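Local coordinates for protein amine oxidase (PDB 3PGB) that probably oxidises primary amines to aldehydes, as a copper- and topaquinone-dependent enzyme working as a dimer, at residues A332-R337 against S755-S760. Numbering follows the deposited sequence.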
ATOM      1  N   ALA A 332      21.272  13.862  -1.610  1.00 18.10           N
ATOM      2  CA  ALA A 332      21.162  14.395  -0.250  1.00 17.89           C
ATOM      3  C   ALA A 332      22.083  15.601  -0.096  1.00 17.93           C
ATOM      4  O   ALA A 332      23.203  15.462   0.384  1.00 17.74           O
ATOM      5  CB  ALA A 332      21.514  13.323   0.771  1.00 17.59           C
ATOM      6  N   PRO A 333      21.606  16.795  -0.495  1.00 18.21           N
ATOM      7  CA  PRO A 333      22.424  18.014  -0.517  1.00 18.25           C
ATOM      8  C   PRO A 333      23.155  18.316   0.785  1.00 18.07           C
ATOM      9  O   PRO A 333      24.305  18.751   0.744  1.00 18.24           O
ATOM     10  CB  PRO A 333      21.408  19.121  -0.803  1.00 18.47           C
ATOM     11  CG  PRO A 333      20.280  18.442  -1.480  1.00 18.83           C
ATOM     12  CD  PRO A 333      20.220  17.062  -0.918  1.00 18.36           C
ATOM     13  N   ASP A 334      22.503  18.089   1.924  1.00 17.72           N
ATOM     14  CA  ASP A 334      23.138  18.311   3.224  1.00 17.53           C
ATOM     15  C   ASP A 334      23.578  17.014   3.896  1.00 17.13           C
ATOM     16  O   ASP A 334      23.860  16.997   5.090  1.00 17.28           O
ATOM     17  CB  ASP A 334      22.213  19.114   4.141  1.00 17.65           C
ATOM     18  CG  ASP A 334      22.067  20.553   3.693  1.00 18.59           C
ATOM     19  OD1 ASP A 334      22.372  20.836   2.518  1.00 20.93           O
ATOM     20  OD2 ASP A 334      21.642  21.404   4.501  1.00 19.83           O
ATOM     21  N   GLY A 335      23.668  15.937   3.125  1.00 16.75           N
ATOM     22  CA  GLY A 335      24.059  14.646   3.673  1.00 16.49           C
ATOM     23  C   GLY A 335      23.041  14.063   4.637  1.00 16.26           C
ATOM     24  O   GLY A 335      21.843  14.336   4.531  1.00 16.12           O
ATOM     25  N   ALA A 336      23.536  13.268   5.586  1.00 16.09           N
ATOM     26  CA  ALA A 336      22.694  12.475   6.488  1.00 15.89           C
ATOM     27  C   ALA A 336      22.172  13.294   7.662  1.00 15.65           C
ATOM     28  O   ALA A 336      22.950  13.747   8.498  1.00 15.77           O
ATOM     29  CB  ALA A 336      23.485  11.281   7.005  1.00 15.82           C
ATOM     30  N   ARG A 337      20.855  13.466   7.740  1.00 15.53           N
ATOM     31  CA  ARG A 337      20.238  14.217   8.848  1.00 15.33           C
ATOM     32  C   ARG A 337      19.822  13.312  10.013  1.00 14.95           C
ATOM     33  O   ARG A 337      18.744  13.458  10.580  1.00 15.23           O
ATOM     34  CB  ARG A 337      19.038  15.014   8.349  1.00 15.32           C
ATOM     35  CG  ARG A 337      19.380  16.063   7.295  1.00 15.66           C
ATOM     36  CD  ARG A 337      18.175  16.953   7.009  1.00 15.86           C
ATOM     37  NE  ARG A 337      16.978  16.143   6.813  1.00 15.63           N
ATOM     38  CZ  ARG A 337      15.727  16.550   7.002  1.00 15.19           C
ATOM     39  NH1 ARG A 337      15.446  17.787   7.389  1.00 14.53           N
ATOM     40  NH2 ARG A 337      14.740  15.690   6.799  1.00 16.12           N
ATOM     41  N   SER A 755      16.114  25.412   5.016  1.00 26.26           N
ATOM     42  CA  SER A 755      17.280  25.797   4.238  1.00 26.89           C
ATOM     43  C   SER A 755      16.888  26.684   3.056  1.00 27.29           C
ATOM     44  O   SER A 755      15.925  26.379   2.349  1.00 27.09           O
ATOM     45  CB  SER A 755      17.981  24.534   3.728  1.00 26.98           C
ATOM     46  OG  SER A 755      19.274  24.821   3.236  1.00 27.54           O
ATOM     47  N   ASN A 756      17.619  27.786   2.865  1.00 27.93           N
ATOM     48  CA  ASN A 756      17.507  28.615   1.652  1.00 28.46           C
ATOM     49  C   ASN A 756      18.815  28.531   0.875  1.00 28.68           C
ATOM     50  O   ASN A 756      19.236  29.478   0.204  1.00 28.72           O
ATOM     51  CB  ASN A 756      17.180  30.074   1.993  1.00 28.65           C
ATOM     52  CG  ASN A 756      16.665  30.861   0.784  1.00 29.48           C
ATOM     53  OD1 ASN A 756      17.243  31.878   0.389  1.00 30.95           O
ATOM     54  ND2 ASN A 756      15.575  30.386   0.192  1.00 30.43           N
ATOM     55  N   GLU A 757      19.436  27.363   0.966  1.00 29.02           N
ATOM     56  CA  GLU A 757      20.757  27.128   0.423  1.00 29.42           C
ATOM     57  C   GLU A 757      20.690  26.959  -1.086  1.00 29.25           C
ATOM     58  O   GLU A 757      19.766  26.343  -1.610  1.00 29.16           O
ATOM     59  CB  GLU A 757      21.340  25.866   1.060  1.00 29.62           C
ATOM     60  CG  GLU A 757      22.813  25.585   0.764  1.00 30.81           C
ATOM     61  CD  GLU A 757      23.261  24.231   1.314  1.00 31.75           C
ATOM     62  OE1 GLU A 757      22.384  23.365   1.534  1.00 32.24           O
ATOM     63  OE2 GLU A 757      24.481  24.034   1.523  1.00 31.85           O
ATOM     64  N   THR A 758      21.666  27.544  -1.770  1.00 29.23           N
ATOM     65  CA  THR A 758      21.941  27.250  -3.162  1.00 29.20           C
ATOM     66  C   THR A 758      23.305  26.574  -3.179  1.00 29.13           C
ATOM     67  O   THR A 758      24.283  27.143  -2.693  1.00 29.18           O
ATOM     68  CB  THR A 758      21.980  28.535  -4.014  1.00 29.32           C
ATOM     69  OG1 THR A 758      20.697  29.174  -3.977  1.00 29.26           O
ATOM     70  CG2 THR A 758      22.352  28.225  -5.467  1.00 29.25           C
ATOM     71  N   CYS A 759      23.365  25.352  -3.699  1.00 28.95           N
ATOM     72  CA  CYS A 759      24.625  24.608  -3.768  1.00 28.87           C
ATOM     73  C   CYS A 759      24.632  23.702  -4.985  1.00 28.58           C
ATOM     74  O   CYS A 759      23.615  23.559  -5.649  1.00 28.56           O
ATOM     75  CB  CYS A 759      24.862  23.794  -2.485  1.00 28.93           C
ATOM     76  SG  CYS A 759      23.665  22.467  -2.156  1.00 28.97           S
ATOM     77  N   SER A 760      25.780  23.092  -5.265  1.00 28.40           N
ATOM     78  CA  SER A 760      25.951  22.268  -6.458  1.00 28.30           C
ATOM     79  C   SER A 760      26.445  20.870  -6.120  1.00 28.12           C
ATOM     80  O   SER A 760      27.131  20.669  -5.124  1.00 28.14           O
ATOM     81  CB  SER A 760      26.946  22.931  -7.411  1.00 28.44           C
ATOM     82  OG  SER A 760      28.214  23.084  -6.798  1.00 28.21           O
TER
HETATM   83  O   HOH W   1      24.924  21.313   1.724  1.00 18.68           O
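The carboxylates of D334 and E757 meet oxygen to oxygen, neither lying over a face of the other, with their planes 76° apart. OD1 of D334 lies 2.7 Å from OE1 of E757, close enough that one of the two acids probably holds a proton. A water well out of the D334 carboxylate plane bridges the pair, within donating distance of OD1 of D334 and OE2 of E757; it has more acceptors in reach than protons, so not all can be served at once. E757 suits its place through its length: CG stands anti to the backbone N (chi1 -171°) and the chain stays extended, carrying the acid across to the turn. D334, a short acid on that turn, offers OD1 to this meeting and OD2 to the backbone N of Q326 of the second subunit, which donates a hydrogen bond. The type I beta turn runs from A332 to G335; P333, whose ring restrains phi (-52°), fits its second position, and G335, at positive phi, its last. CB of P333 lies 4.3 Å from SG of C759, a loose apolar approach to the disulfide with C52. At C759 and S760 the chain pairs antiparallel with a strand of the second subunit, extending the sheet across the dimer interface.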